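Side-chain contacts in hypothetical protein yppE (Bacillus subtilis, PDB 2IM8), which is of unknown function but folds as a compact up-and-down bundle of four long helices, forming a single-chain bacterial protein of the DUF1798 family: residues Ser3-Leu6 against Leu7-Glu11; Glu45-Asp48 against Glu49-Ala52; Val70-Glu73 against Gln74-Val78; Phe82-Leu85 against Val86-Tyr90; His92-Lys96 against Lys97-Asp101. All coordinates share one frame; numbering follows the deposited sequence.

Contact 1 (Ser3-Leu6 against Leu7-Glu11)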
loop_
_atom_site.group_PDB
_atom_site.type_symbol
_atom_site.label_atom_id
_atom_site.label_comp_id
_atom_site.label_asym_id
_atom_site.label_seq_id
_atom_site.Cartn_x
_atom_site.Cartn_y
_atom_site.Cartn_z
ATOM N N SER A 3 4.894 -17.570 0.419
ATOM C CA SER A 3 4.399 -16.542 -0.485
ATOM C C SER A 3 2.974 -16.190 -0.068
ATOM O O SER A 3 2.495 -15.082 -0.309
ATOM C CB SER A 3 4.416 -17.038 -1.934
ATOM O OG SER A 3 3.482 -18.083 -2.127
ATOM N N GLN A 4 2.315 -17.143 0.579
ATOM C CA GLN A 4 0.943 -16.982 1.053
ATOM C C GLN A 4 0.788 -15.769 1.975
ATOM O O GLN A 4 -0.214 -15.048 1.917
ATOM C CB GLN A 4 0.509 -18.252 1.797
ATOM C CG GLN A 4 0.349 -19.487 0.907
ATOM C CD GLN A 4 1.592 -19.820 0.086
ATOM O OE1 GLN A 4 2.635 -20.178 0.628
ATOM N NE2 GLN A 4 1.474 -19.712 -1.237
ATOM N N THR A 5 1.781 -15.558 2.835
ATOM C CA THR A 5 1.769 -14.435 3.770
ATOM C C THR A 5 1.919 -13.118 3.012
ATOM O O THR A 5 1.222 -12.132 3.287
ATOM C CB THR A 5 2.930 -14.557 4.773
ATOM O OG1 THR A 5 2.850 -15.825 5.433
ATOM C CG2 THR A 5 2.877 -13.448 5.797
ATOM N N LEU A 6 2.838 -13.108 2.054
ATOM C CA LEU A 6 3.088 -11.916 1.255
ATOM C C LEU A 6 1.808 -11.535 0.526
ATOM O O LEU A 6 1.391 -10.381 0.535
ATOM C CB LEU A 6 4.190 -12.187 0.231
ATOM C CG LEU A 6 5.411 -11.267 0.173
ATOM C CD1 LEU A 6 6.266 -11.668 -1.032
ATOM C CD2 LEU A 6 4.989 -9.799 0.064
ATOM N N LEU A 7 1.198 -12.527 -0.114
ATOM C CA LEU A 7 -0.031 -12.335 -0.868
ATOM C C LEU A 7 -1.141 -11.736 0.009
ATOM O O LEU A 7 -1.832 -10.795 -0.400
ATOM C CB LEU A 7 -0.484 -13.677 -1.454
ATOM C CG LEU A 7 -1.758 -13.642 -2.298
ATOM C CD1 LEU A 7 -1.483 -12.890 -3.597
ATOM C CD2 LEU A 7 -2.224 -15.072 -2.588
ATOM N N GLU A 8 -1.316 -12.276 1.211
ATOM C CA GLU A 8 -2.343 -11.753 2.108
ATOM C C GLU A 8 -2.024 -10.308 2.446
ATOM O O GLU A 8 -2.907 -9.452 2.431
ATOM C CB GLU A 8 -2.412 -12.569 3.400
ATOM C CG GLU A 8 -2.780 -14.023 3.195
ATOM C CD GLU A 8 -2.984 -14.754 4.508
ATOM O OE1 GLU A 8 -2.051 -14.749 5.340
ATOM O OE2 GLU A 8 -4.081 -15.326 4.706
HETATM N N MSE A 9 -0.758 -10.036 2.753
HETATM C CA MSE A 9 -0.355 -8.675 3.086
HETATM C C MSE A 9 -0.571 -7.758 1.890
HETATM O O MSE A 9 -0.927 -6.595 2.045
HETATM C CB MSE A 9 1.110 -8.643 3.517
HETATM C CG MSE A 9 1.355 -9.273 4.870
HETATM SE SE MSE A 9 3.197 -9.072 5.363
HETATM C CE MSE A 9 3.082 -9.717 7.188
ATOM N N THR A 10 -0.350 -8.288 0.694
ATOM C CA THR A 10 -0.546 -7.508 -0.522
ATOM C C THR A 10 -2.026 -7.131 -0.671
ATOM O O THR A 10 -2.355 -5.982 -0.968
ATOM C CB THR A 10 -0.115 -8.307 -1.761
ATOM O OG1 THR A 10 1.271 -8.641 -1.649
ATOM C CG2 THR A 10 -0.340 -7.489 -3.038
ATOM N N GLU A 11 -2.918 -8.100 -0.468
ATOM C CA GLU A 11 -4.344 -7.836 -0.607
ATOM C C GLU A 11 -4.838 -6.900 0.486
ATOM O O GLU A 11 -5.745 -6.100 0.258
ATOM C CB GLU A 11 -5.140 -9.146 -0.603
ATOM C CG GLU A 11 -4.955 -9.983 -1.879
ATOM C CD GLU A 11 -5.861 -9.562 -3.049
ATOM O OE1 GLU A 11 -6.221 -8.370 -3.165
ATOM O OE2 GLU A 11 -6.206 -10.442 -3.873
#
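The flat carbonyl group of Leu6 accepts twice from Thr10: the backbone N of Thr10 lies in the carbonyl plane, 2.7 Å from Leu6 O, while Thr10 OG1 comes in from above that plane, 48° out of it, and donates to Leu6 O at 2.8 Å. The carboxylate of Glu8 runs out past the Gln4 carbonyl, and its root is pressed close, with Glu8 CG 3.0 Å from Gln4 O. Alongside, Thr5 and Met9 (selenomethionine) point the same way, Thr5 CG2 meeting Met9 CE at 4.0 Å. Thr5 CG2 stands opposite its own backbone N (OG1 chi1 -56°), which turns the methyl rather than the hydroxyl to this neighbour. Replacing Thr10 with a valine would probably leave Leu6 O with the backbone N-H alone and Trp54 NE1 without its hydroxyl mate. Since the Thr10 hydroxyl gives its proton to Leu6 O, it can accept from Trp54 on helix 36-64, a polar tie within a largely apolar helix interface.

Contact 2 (Glu45-Asp48 against Glu49-Ala52)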
loop_
_atom_site.group_PDB
_atom_site.type_symbol
_atom_site.label_atom_id
_atom_site.label_comp_id
_atom_site.label_asym_id
_atom_site.label_seq_id
_atom_site.Cartn_x
_atom_site.Cartn_y
_atom_site.Cartn_z
ATOM N N GLU A 45 0.519 3.993 12.145
ATOM C CA GLU A 45 1.434 3.069 12.815
ATOM C C GLU A 45 1.197 1.636 12.356
ATOM O O GLU A 45 2.131 0.944 11.968
ATOM C CB GLU A 45 1.285 3.162 14.344
ATOM C CG GLU A 45 1.534 4.560 14.913
ATOM C CD GLU A 45 1.243 4.660 16.408
ATOM O OE1 GLU A 45 0.289 3.999 16.882
ATOM O OE2 GLU A 45 1.951 5.420 17.107
ATOM N N GLU A 46 -0.056 1.196 12.378
ATOM C CA GLU A 46 -0.388 -0.166 11.961
ATOM C C GLU A 46 0.005 -0.417 10.503
ATOM O O GLU A 46 0.564 -1.464 10.156
ATOM C CB GLU A 46 -1.883 -0.400 12.147
ATOM C CG GLU A 46 -2.286 -0.544 13.607
ATOM C CD GLU A 46 -3.765 -0.324 13.843
ATOM O OE1 GLU A 46 -4.568 -0.641 12.936
ATOM O OE2 GLU A 46 -4.124 0.151 14.948
ATOM N N ASN A 47 -0.282 0.552 9.648
ATOM C CA ASN A 47 0.036 0.401 8.240
ATOM C C ASN A 47 1.521 0.510 7.969
ATOM O O ASN A 47 2.040 -0.049 6.990
ATOM C CB ASN A 47 -0.798 1.390 7.435
ATOM C CG ASN A 47 -2.201 0.882 7.236
ATOM O OD1 ASN A 47 -2.389 -0.190 6.666
ATOM N ND2 ASN A 47 -3.196 1.622 7.722
ATOM N N ASP A 48 2.215 1.185 8.872
ATOM C CA ASP A 48 3.649 1.318 8.767
ATOM C C ASP A 48 4.237 -0.075 8.980
ATOM O O ASP A 48 5.134 -0.496 8.243
ATOM C CB ASP A 48 4.170 2.278 9.833
ATOM C CG ASP A 48 5.678 2.403 9.815
ATOM O OD1 ASP A 48 6.353 1.506 10.361
ATOM O OD2 ASP A 48 6.192 3.391 9.246
ATOM N N GLU A 49 3.725 -0.790 9.986
ATOM C CA GLU A 49 4.200 -2.142 10.287
ATOM C C GLU A 49 3.895 -3.074 9.132
ATOM O O GLU A 49 4.737 -3.875 8.725
ATOM C CB GLU A 49 3.533 -2.697 11.546
ATOM C CG GLU A 49 3.891 -1.979 12.829
ATOM C CD GLU A 49 3.150 -2.552 14.029
ATOM O OE1 GLU A 49 3.290 -3.769 14.295
ATOM O OE2 GLU A 49 2.426 -1.785 14.704
ATOM N N LEU A 50 2.676 -2.977 8.614
ATOM C CA LEU A 50 2.251 -3.802 7.491
ATOM C C LEU A 50 3.157 -3.573 6.272
ATOM O O LEU A 50 3.658 -4.524 5.684
ATOM C CB LEU A 50 0.798 -3.474 7.135
ATOM C CG LEU A 50 0.168 -4.098 5.885
ATOM C CD1 LEU A 50 0.360 -5.599 5.891
ATOM C CD2 LEU A 50 -1.322 -3.740 5.846
ATOM N N ALA A 51 3.365 -2.308 5.911
ATOM C CA ALA A 51 4.186 -1.954 4.756
ATOM C C ALA A 51 5.622 -2.459 4.866
ATOM O O ALA A 51 6.194 -2.923 3.880
ATOM C CB ALA A 51 4.184 -0.432 4.549
ATOM N N ALA A 52 6.197 -2.370 6.063
ATOM C CA ALA A 52 7.575 -2.813 6.292
ATOM C C ALA A 52 7.731 -4.323 6.122
ATOM O O ALA A 52 8.659 -4.792 5.459
ATOM C CB ALA A 52 8.035 -2.383 7.696
#
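Ala51 N donates to Asn47 O at 2.8 Å, the shortest of the four i-to-i+4 backbone bonds here, and the methyl of Ala51 lies against the same oxygen, its CB 3.3 Å from Asn47 O. Next to it, Asn47 and Leu50 lie side by side and point the same way: one branch of the leucine, CD2, touches Asn47 OD1 at 3.8 Å. With CG of Leu50 turned opposite the backbone N (chi1 173°), a chi2 of 52° brings CD2 rather than CD1 to the amide. The other end of the amide is fixed from the preceding turn, where ND2 of Asn47 is hydrogen-bonded to Ala43 O. The outer side is strongly acidic. Glu49 stretches back over the previous turn, its CG 3.5 Å from Glu45 O, and the nearest carboxylate oxygens of the two, Glu45 OE1 and Glu49 OE2, stay 6.5 Å apart. Any repulsion is probably weak at this distance, and each has a cation along the same helix in a salt bridge, Glu45 with Lys41 and Glu49 with Arg53. Leu50 and Ala51 are buried, Leu50 against helix 3-29 and Ala51 against Phe82 of helix 72-91, whereas Glu46, Glu49 and Ala52 are exposed, as in an amphipathic helix of a four-helix bundle.

Contact 3 (Val70-Glu73 against Gln74-Val78)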
loop_
_atom_site.group_PDB
_atom_site.type_symbol
_atom_site.label_atom_id
_atom_site.label_comp_id
_atom_site.label_asym_id
_atom_site.label_seq_id
_atom_site.Cartn_x
_atom_site.Cartn_y
_atom_site.Cartn_z
ATOM N N VAL A 70 8.822 -7.116 -11.625
ATOM C CA VAL A 70 8.948 -6.311 -10.408
ATOM C C VAL A 70 10.405 -6.222 -9.969
ATOM O O VAL A 70 11.103 -7.233 -9.922
ATOM C CB VAL A 70 8.117 -6.896 -9.241
ATOM C CG1 VAL A 70 8.584 -8.301 -8.923
ATOM C CG2 VAL A 70 8.251 -6.011 -8.011
ATOM N N HIS A 71 10.858 -5.011 -9.651
ATOM C CA HIS A 71 12.236 -4.800 -9.214
ATOM C C HIS A 71 12.337 -4.047 -7.889
ATOM O O HIS A 71 11.367 -3.440 -7.435
ATOM C CB HIS A 71 13.008 -4.073 -10.314
ATOM C CG HIS A 71 13.063 -4.841 -11.596
ATOM N ND1 HIS A 71 13.685 -6.068 -11.699
ATOM C CD2 HIS A 71 12.517 -4.593 -12.809
ATOM C CE1 HIS A 71 13.518 -6.545 -12.919
ATOM N NE2 HIS A 71 12.811 -5.670 -13.613
ATOM N N LYS A 72 13.524 -4.085 -7.285
ATOM C CA LYS A 72 13.781 -3.458 -5.988
ATOM C C LYS A 72 13.310 -2.010 -5.791
ATOM O O LYS A 72 12.590 -1.710 -4.831
ATOM C CB LYS A 72 15.280 -3.545 -5.670
ATOM C CG LYS A 72 15.623 -3.277 -4.208
ATOM C CD LYS A 72 17.123 -3.085 -3.998
ATOM C CE LYS A 72 17.605 -1.750 -4.569
ATOM N NZ LYS A 72 19.018 -1.450 -4.180
ATOM N N GLU A 73 13.730 -1.107 -6.674
ATOM C CA GLU A 73 13.354 0.299 -6.544
ATOM C C GLU A 73 11.845 0.485 -6.446
ATOM O O GLU A 73 11.353 1.330 -5.703
ATOM C CB GLU A 73 13.881 1.107 -7.732
ATOM C CG GLU A 73 15.385 1.078 -7.880
ATOM C CD GLU A 73 15.888 -0.152 -8.610
ATOM O OE1 GLU A 73 15.081 -1.068 -8.902
ATOM O OE2 GLU A 73 17.102 -0.196 -8.890
ATOM N N GLN A 74 11.123 -0.313 -7.217
ATOM C CA GLN A 74 9.672 -0.266 -7.251
ATOM C C GLN A 74 9.125 -0.645 -5.872
ATOM O O GLN A 74 8.264 0.041 -5.324
ATOM C CB GLN A 74 9.199 -1.238 -8.329
ATOM C CG GLN A 74 7.728 -1.323 -8.606
ATOM C CD GLN A 74 7.475 -2.224 -9.802
ATOM O OE1 GLN A 74 8.175 -3.224 -9.993
ATOM N NE2 GLN A 74 6.483 -1.879 -10.612
ATOM N N ILE A 75 9.652 -1.724 -5.307
ATOM C CA ILE A 75 9.205 -2.176 -3.996
ATOM C C ILE A 75 9.497 -1.118 -2.942
ATOM O O ILE A 75 8.619 -0.750 -2.165
ATOM C CB ILE A 75 9.891 -3.503 -3.589
ATOM C CG1 ILE A 75 9.433 -4.632 -4.522
ATOM C CG2 ILE A 75 9.534 -3.855 -2.144
ATOM C CD1 ILE A 75 7.928 -4.856 -4.507
ATOM N N GLU A 76 10.729 -0.620 -2.937
ATOM C CA GLU A 76 11.149 0.395 -1.970
ATOM C C GLU A 76 10.322 1.687 -1.980
ATOM O O GLU A 76 10.130 2.313 -0.935
ATOM C CB GLU A 76 12.633 0.723 -2.184
ATOM C CG GLU A 76 13.562 -0.467 -1.959
ATOM C CD GLU A 76 15.030 -0.133 -2.209
ATOM O OE1 GLU A 76 15.352 0.396 -3.297
ATOM O OE2 GLU A 76 15.861 -0.409 -1.319
ATOM N N ALA A 77 9.814 2.078 -3.145
ATOM C CA ALA A 77 9.026 3.306 -3.262
ATOM C C ALA A 77 7.625 3.266 -2.628
ATOM O O ALA A 77 7.054 4.314 -2.311
ATOM C CB ALA A 77 8.902 3.693 -4.730
ATOM N N VAL A 78 7.075 2.066 -2.460
ATOM C CA VAL A 78 5.734 1.887 -1.896
ATOM C C VAL A 78 5.524 2.505 -0.507
ATOM O O VAL A 78 4.552 3.230 -0.274
ATOM C CB VAL A 78 5.379 0.376 -1.833
ATOM C CG1 VAL A 78 4.018 0.173 -1.150
ATOM C CG2 VAL A 78 5.350 -0.203 -3.257
HETATM O O HOH W 1 18.584 1.191 -2.625
HETATM O O HOH W 2 11.784 -1.187 -9.891
#
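Gln74 turns its amide back to the start of its own helix, where Gln74 OE1 accepts the backbone N-H of His71 at 3.2 Å, in the plane of the amide carbonyl. Gln74 OE1 also lies 3.4 Å from Val70 CG2, and the two side chains cross at about a right angle. CG of Gln74 opposite its backbone N (chi1 -177°) and an extended chain beyond carry the amide that far. Val70 CG2 also packs on Ile75 CD1 at 3.7 Å. On the outer side, the methylenes of Lys72 lie over the Glu76 carboxylate, Lys72 CE being 3.4 Å from Glu76 OE1; the charged ends are bridged by a water that accepts from Lys72 NZ and donates weakly to Glu76 OE1. A second water accepts from Gln74 N. Farther out, Tyr108 and Thr109 of helix 96-121 touch Gln74, while Trp54 and Ala58 of helix 36-64 cover Ile75. With His71 as N-cap, the glutamine supplies one half of a capping box, and Val70 with Ile75 forms a hydrophobic staple.

Contact 4 (Phe82-Leu85 against Val86-Tyr90)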
loop_
_atom_site.group_PDB
_atom_site.type_symbol
_atom_site.label_atom_id
_atom_site.label_comp_id
_atom_site.label_asym_id
_atom_site.label_seq_id
_atom_site.Cartn_x
_atom_site.Cartn_y
_atom_site.Cartn_z
ATOM N N PHE A 82 2.521 4.899 0.292
ATOM C CA PHE A 82 1.453 4.226 1.015
ATOM C C PHE A 82 1.131 4.949 2.317
ATOM O O PHE A 82 -0.039 5.166 2.640
ATOM C CB PHE A 82 1.857 2.781 1.302
ATOM C CG PHE A 82 0.809 1.984 2.029
ATOM C CD1 PHE A 82 -0.373 1.604 1.392
ATOM C CD2 PHE A 82 1.009 1.598 3.350
ATOM C CE1 PHE A 82 -1.342 0.842 2.069
ATOM C CE2 PHE A 82 0.044 0.835 4.035
ATOM C CZ PHE A 82 -1.131 0.461 3.387
ATOM N N LEU A 83 2.163 5.321 3.072
ATOM C CA LEU A 83 1.938 6.028 4.332
ATOM C C LEU A 83 1.339 7.410 4.112
ATOM O O LEU A 83 0.553 7.888 4.933
ATOM C CB LEU A 83 3.237 6.145 5.132
ATOM C CG LEU A 83 3.620 4.933 5.986
ATOM C CD1 LEU A 83 3.637 3.683 5.137
ATOM C CD2 LEU A 83 4.984 5.174 6.614
ATOM N N GLU A 84 1.708 8.071 3.021
ATOM C CA GLU A 84 1.117 9.380 2.763
ATOM C C GLU A 84 -0.362 9.145 2.454
ATOM O O GLU A 84 -1.231 9.854 2.966
ATOM C CB GLU A 84 1.794 10.083 1.590
ATOM C CG GLU A 84 1.027 11.323 1.118
ATOM C CD GLU A 84 1.791 12.194 0.138
ATOM O OE1 GLU A 84 2.611 11.659 -0.643
ATOM O OE2 GLU A 84 1.546 13.423 0.142
ATOM N N LEU A 85 -0.632 8.135 1.626
ATOM C CA LEU A 85 -1.999 7.785 1.245
ATOM C C LEU A 85 -2.840 7.547 2.498
ATOM O O LEU A 85 -3.961 8.048 2.601
ATOM C CB LEU A 85 -1.983 6.545 0.331
ATOM C CG LEU A 85 -3.114 5.504 0.223
ATOM C CD1 LEU A 85 -4.494 6.105 0.461
ATOM C CD2 LEU A 85 -3.024 4.863 -1.167
ATOM N N VAL A 86 -2.291 6.810 3.460
ATOM C CA VAL A 86 -3.029 6.539 4.688
ATOM C C VAL A 86 -3.347 7.815 5.470
ATOM O O VAL A 86 -4.504 8.073 5.807
ATOM C CB VAL A 86 -2.270 5.554 5.596
ATOM C CG1 VAL A 86 -2.978 5.445 6.950
ATOM C CG2 VAL A 86 -2.214 4.180 4.926
ATOM N N LEU A 87 -2.336 8.623 5.754
ATOM C CA LEU A 87 -2.565 9.868 6.491
ATOM C C LEU A 87 -3.559 10.783 5.777
ATOM O O LEU A 87 -4.506 11.312 6.382
ATOM C CB LEU A 87 -1.244 10.625 6.677
ATOM C CG LEU A 87 -1.358 12.003 7.351
ATOM C CD1 LEU A 87 -2.020 11.892 8.730
ATOM C CD2 LEU A 87 0.039 12.613 7.466
ATOM N N GLN A 88 -3.336 10.987 4.486
ATOM C CA GLN A 88 -4.204 11.883 3.730
ATOM C C GLN A 88 -5.648 11.404 3.605
ATOM O O GLN A 88 -6.553 12.214 3.396
ATOM C CB GLN A 88 -3.593 12.151 2.358
ATOM C CG GLN A 88 -2.243 12.884 2.427
ATOM C CD GLN A 88 -2.322 14.222 3.151
ATOM O OE1 GLN A 88 -3.268 14.994 2.964
ATOM N NE2 GLN A 88 -1.320 14.507 3.976
ATOM N N SER A 89 -5.880 10.103 3.746
ATOM C CA SER A 89 -7.249 9.605 3.660
ATOM C C SER A 89 -8.040 10.224 4.815
ATOM O O SER A 89 -9.235 10.461 4.700
ATOM C CB SER A 89 -7.293 8.073 3.738
ATOM O OG SER A 89 -6.978 7.584 5.033
ATOM N N TYR A 90 -7.350 10.506 5.920
ATOM C CA TYR A 90 -7.985 11.105 7.093
ATOM C C TYR A 90 -7.975 12.626 7.102
ATOM O O TYR A 90 -8.991 13.237 7.412
ATOM C CB TYR A 90 -7.308 10.608 8.370
ATOM C CG TYR A 90 -7.473 9.126 8.564
ATOM C CD1 TYR A 90 -8.663 8.604 9.065
ATOM C CD2 TYR A 90 -6.460 8.245 8.197
ATOM C CE1 TYR A 90 -8.845 7.232 9.196
ATOM C CE2 TYR A 90 -6.629 6.872 8.322
ATOM C CZ TYR A 90 -7.829 6.376 8.824
ATOM O OH TYR A 90 -8.013 5.027 8.964
#
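Val86 sets its CG2 methyl over one face of the Phe82 ring, 4.2 Å from the ring centroid and 15° off the ring normal, a CH-pi contact displaced toward the ring's rim. The same methyl is tight on the backbone as well, with Val86 CG2 3.3 Å from Phe82 O. Phe82 has CG opposite its backbone N (chi1 -179°), which swings the ring out from the helix, across its axis, with one face to Val86 CG2. This is the inward face of helix 72-91 in the four-helix bundle: Met13 and Val16 of helix 3-29 and Val106 of helix 96-121 also pack on the phenylalanine, and Leu85 is buried against Ala17 and Thr103. Ser89 belongs to this buried side. Its OG donates to Val86 O at 2.6 Å and is also hydrogen-bonded to Arg23 NH1. An alanine at Ser89 is likely to cost Val86 O its hydroxyl donor and leave Arg23 without this partner. Toward the solvent lie the partly exposed Glu84 and Leu87. Gln88 is buried but meets Glu84 loosely: their side chains cross obliquely, CG of Glu84 standing 3.9 Å from CG of Gln88. Their flat ends are turned 85° apart and look to different partners: Gln88 OE1 accepts from the backbone N of His93 and of Ile94, while Glu84 makes a long, weak ion pair with Arg98.

Contact 5 (His92-Lys96 against Lys97-Asp101)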
loop_
_atom_site.group_PDB
_atom_site.type_symbol
_atom_site.label_atom_id
_atom_site.label_comp_id
_atom_site.label_asym_id
_atom_site.label_seq_id
_atom_site.Cartn_x
_atom_site.Cartn_y
_atom_site.Cartn_z
ATOM N N HIS A 92 -6.813 14.605 4.346
ATOM C CA HIS A 92 -7.015 15.082 2.973
ATOM C C HIS A 92 -6.553 16.498 2.626
ATOM O O HIS A 92 -7.303 17.275 2.030
ATOM C CB HIS A 92 -8.496 14.941 2.604
ATOM C CG HIS A 92 -9.426 15.648 3.543
ATOM N ND1 HIS A 92 -9.610 17.016 3.526
ATOM C CD2 HIS A 92 -10.225 15.174 4.527
ATOM C CE1 HIS A 92 -10.484 17.350 4.459
ATOM N NE2 HIS A 92 -10.872 16.252 5.081
ATOM N N HIS A 93 -5.321 16.837 2.974
ATOM C CA HIS A 93 -4.820 18.163 2.654
ATOM C C HIS A 93 -4.369 18.256 1.209
ATOM O O HIS A 93 -4.651 19.244 0.537
ATOM C CB HIS A 93 -3.656 18.535 3.569
ATOM C CG HIS A 93 -4.057 18.733 4.995
ATOM N ND1 HIS A 93 -5.084 19.578 5.365
ATOM C CD2 HIS A 93 -3.558 18.217 6.144
ATOM C CE1 HIS A 93 -5.199 19.573 6.682
ATOM N NE2 HIS A 93 -4.284 18.757 7.179
ATOM N N ILE A 94 -3.676 17.230 0.722
ATOM C CA ILE A 94 -3.187 17.262 -0.656
ATOM C C ILE A 94 -4.339 17.264 -1.662
ATOM O O ILE A 94 -5.443 16.842 -1.340
ATOM C CB ILE A 94 -2.242 16.081 -0.939
ATOM C CG1 ILE A 94 -2.980 14.756 -0.778
ATOM C CG2 ILE A 94 -1.050 16.148 0.008
ATOM C CD1 ILE A 94 -2.147 13.571 -1.226
ATOM N N HIS A 95 -4.078 17.749 -2.874
ATOM C CA HIS A 95 -5.110 17.828 -3.913
ATOM C C HIS A 95 -5.419 16.493 -4.586
ATOM O O HIS A 95 -4.642 15.548 -4.500
ATOM C CB HIS A 95 -4.709 18.854 -4.975
ATOM C CG HIS A 95 -4.546 20.241 -4.439
ATOM N ND1 HIS A 95 -5.555 20.901 -3.772
ATOM C CD2 HIS A 95 -3.486 21.084 -4.451
ATOM C CE1 HIS A 95 -5.123 22.091 -3.394
ATOM N NE2 HIS A 95 -3.871 22.228 -3.793
ATOM N N LYS A 96 -6.568 16.443 -5.257
ATOM C CA LYS A 96 -7.051 15.246 -5.945
ATOM C C LYS A 96 -6.028 14.573 -6.853
ATOM O O LYS A 96 -5.838 13.365 -6.781
ATOM C CB LYS A 96 -8.295 15.581 -6.783
ATOM C CG LYS A 96 -9.366 16.402 -6.059
ATOM C CD LYS A 96 -10.015 15.624 -4.919
ATOM C CE LYS A 96 -11.112 16.433 -4.239
ATOM N NZ LYS A 96 -10.594 17.674 -3.582
ATOM N N LYS A 97 -5.388 15.355 -7.718
ATOM C CA LYS A 97 -4.400 14.825 -8.656
ATOM C C LYS A 97 -3.252 14.087 -7.971
ATOM O O LYS A 97 -2.878 12.986 -8.373
ATOM C CB LYS A 97 -3.828 15.954 -9.515
ATOM C CG LYS A 97 -2.734 15.503 -10.471
ATOM C CD LYS A 97 -2.025 16.696 -11.091
ATOM C CE LYS A 97 -0.803 16.264 -11.900
ATOM N NZ LYS A 97 -1.153 15.599 -13.183
ATOM N N ARG A 98 -2.676 14.717 -6.956
ATOM C CA ARG A 98 -1.576 14.126 -6.212
ATOM C C ARG A 98 -2.042 12.857 -5.487
ATOM O O ARG A 98 -1.346 11.837 -5.488
ATOM C CB ARG A 98 -1.035 15.148 -5.208
ATOM C CG ARG A 98 0.050 14.636 -4.282
ATOM C CD ARG A 98 1.239 14.062 -5.034
ATOM N NE ARG A 98 2.282 13.657 -4.098
ATOM C CZ ARG A 98 3.259 12.807 -4.391
ATOM N NH1 ARG A 98 3.332 12.263 -5.601
ATOM N NH2 ARG A 98 4.160 12.495 -3.475
ATOM N N PHE A 99 -3.214 12.914 -4.867
ATOM C CA PHE A 99 -3.714 11.743 -4.159
ATOM C C PHE A 99 -3.883 10.587 -5.143
ATOM O O PHE A 99 -3.558 9.431 -4.831
ATOM C CB PHE A 99 -5.057 12.033 -3.491
ATOM C CG PHE A 99 -5.550 10.901 -2.637
ATOM C CD1 PHE A 99 -5.104 10.755 -1.326
ATOM C CD2 PHE A 99 -6.388 9.924 -3.170
ATOM C CE1 PHE A 99 -5.484 9.643 -0.558
ATOM C CE2 PHE A 99 -6.771 8.818 -2.414
ATOM C CZ PHE A 99 -6.317 8.678 -1.108
ATOM N N LYS A 100 -4.399 10.900 -6.331
ATOM C CA LYS A 100 -4.600 9.881 -7.351
ATOM C C LYS A 100 -3.256 9.300 -7.781
ATOM O O LYS A 100 -3.125 8.092 -7.895
ATOM C CB LYS A 100 -5.332 10.452 -8.578
ATOM C CG LYS A 100 -5.584 9.405 -9.670
ATOM C CD LYS A 100 -6.410 9.942 -10.836
ATOM C CE LYS A 100 -6.633 8.870 -11.904
ATOM N NZ LYS A 100 -7.506 9.333 -13.021
ATOM N N ASP A 101 -2.266 10.163 -8.017
ATOM C CA ASP A 101 -0.939 9.711 -8.431
ATOM C C ASP A 101 -0.290 8.708 -7.473
ATOM O O ASP A 101 0.206 7.678 -7.910
ATOM C CB ASP A 101 0.016 10.894 -8.621
ATOM C CG ASP A 101 -0.416 11.819 -9.745
ATOM O OD1 ASP A 101 -1.039 11.326 -10.711
ATOM O OD2 ASP A 101 -0.119 13.032 -9.670
#
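Ile94 and Phe99 flank the His95 N-cap as a hydrophobic staple over the first turn of helix 96-121: Ile94, just before the cap, meets Phe99, the fourth residue after the cap. Ile94 leads with CD1, which comes in at the edge of the Phe99 ring, near the ring plane, rather than over a face. Ile94 CD1 lies at the root of the phenylalanine, 4.0 Å from Phe99 CB and 3.8 Å from Phe99 CA. The isoleucine reaches this far because CG1 takes the crowded position between backbone N and carbonyl carbon (chi1 62°) and the chain then runs straight on. With CG opposite its backbone N, Phe99 sends its ring away from the loop into the bundle, where it stacks with Tyr24 of helix 3-29. Arg98 CG also touches the isoleucine methyl, 3.9 Å from Ile94 CD1, and a bend at chi2 carries the guanidinium away from the staple. Backbone bonds close the turn, beginning with Phe99 N, which donates to His95 O at 3.0 Å. Lys96 lies against Tyr24 and Lys28 of helix 3-29, while Lys97 and Lys100 lead away from the turn. One residue on, Lys100 N donates to Lys96 O at 2.9 Å.

In the fold
With function unknown and no ligand present, the five contacts are related through the bundle. Contact 1 on helix 3-29 meets contact 2 on helix 36-64 where Met9 CB lies 3.9 Å from Leu50 CD1. Contact 2 in turn packs on contact 4, with Asn47 CB 3.5 Å from Phe82 CE2. Contact 4 adjoins contact 5, their centres about 10 Å apart, and Leu85 CD1 reaches Phe99 CZ at 3.5 Å. Contact 3 opens the helix that contact 4 continues, yet their centres are about 19 Å apart. Contacts 3 and 5 are the capped starts of successive helices, whereas contacts 1 and 5 lie on opposite sides of the chain's centre, about 27 Å between centres.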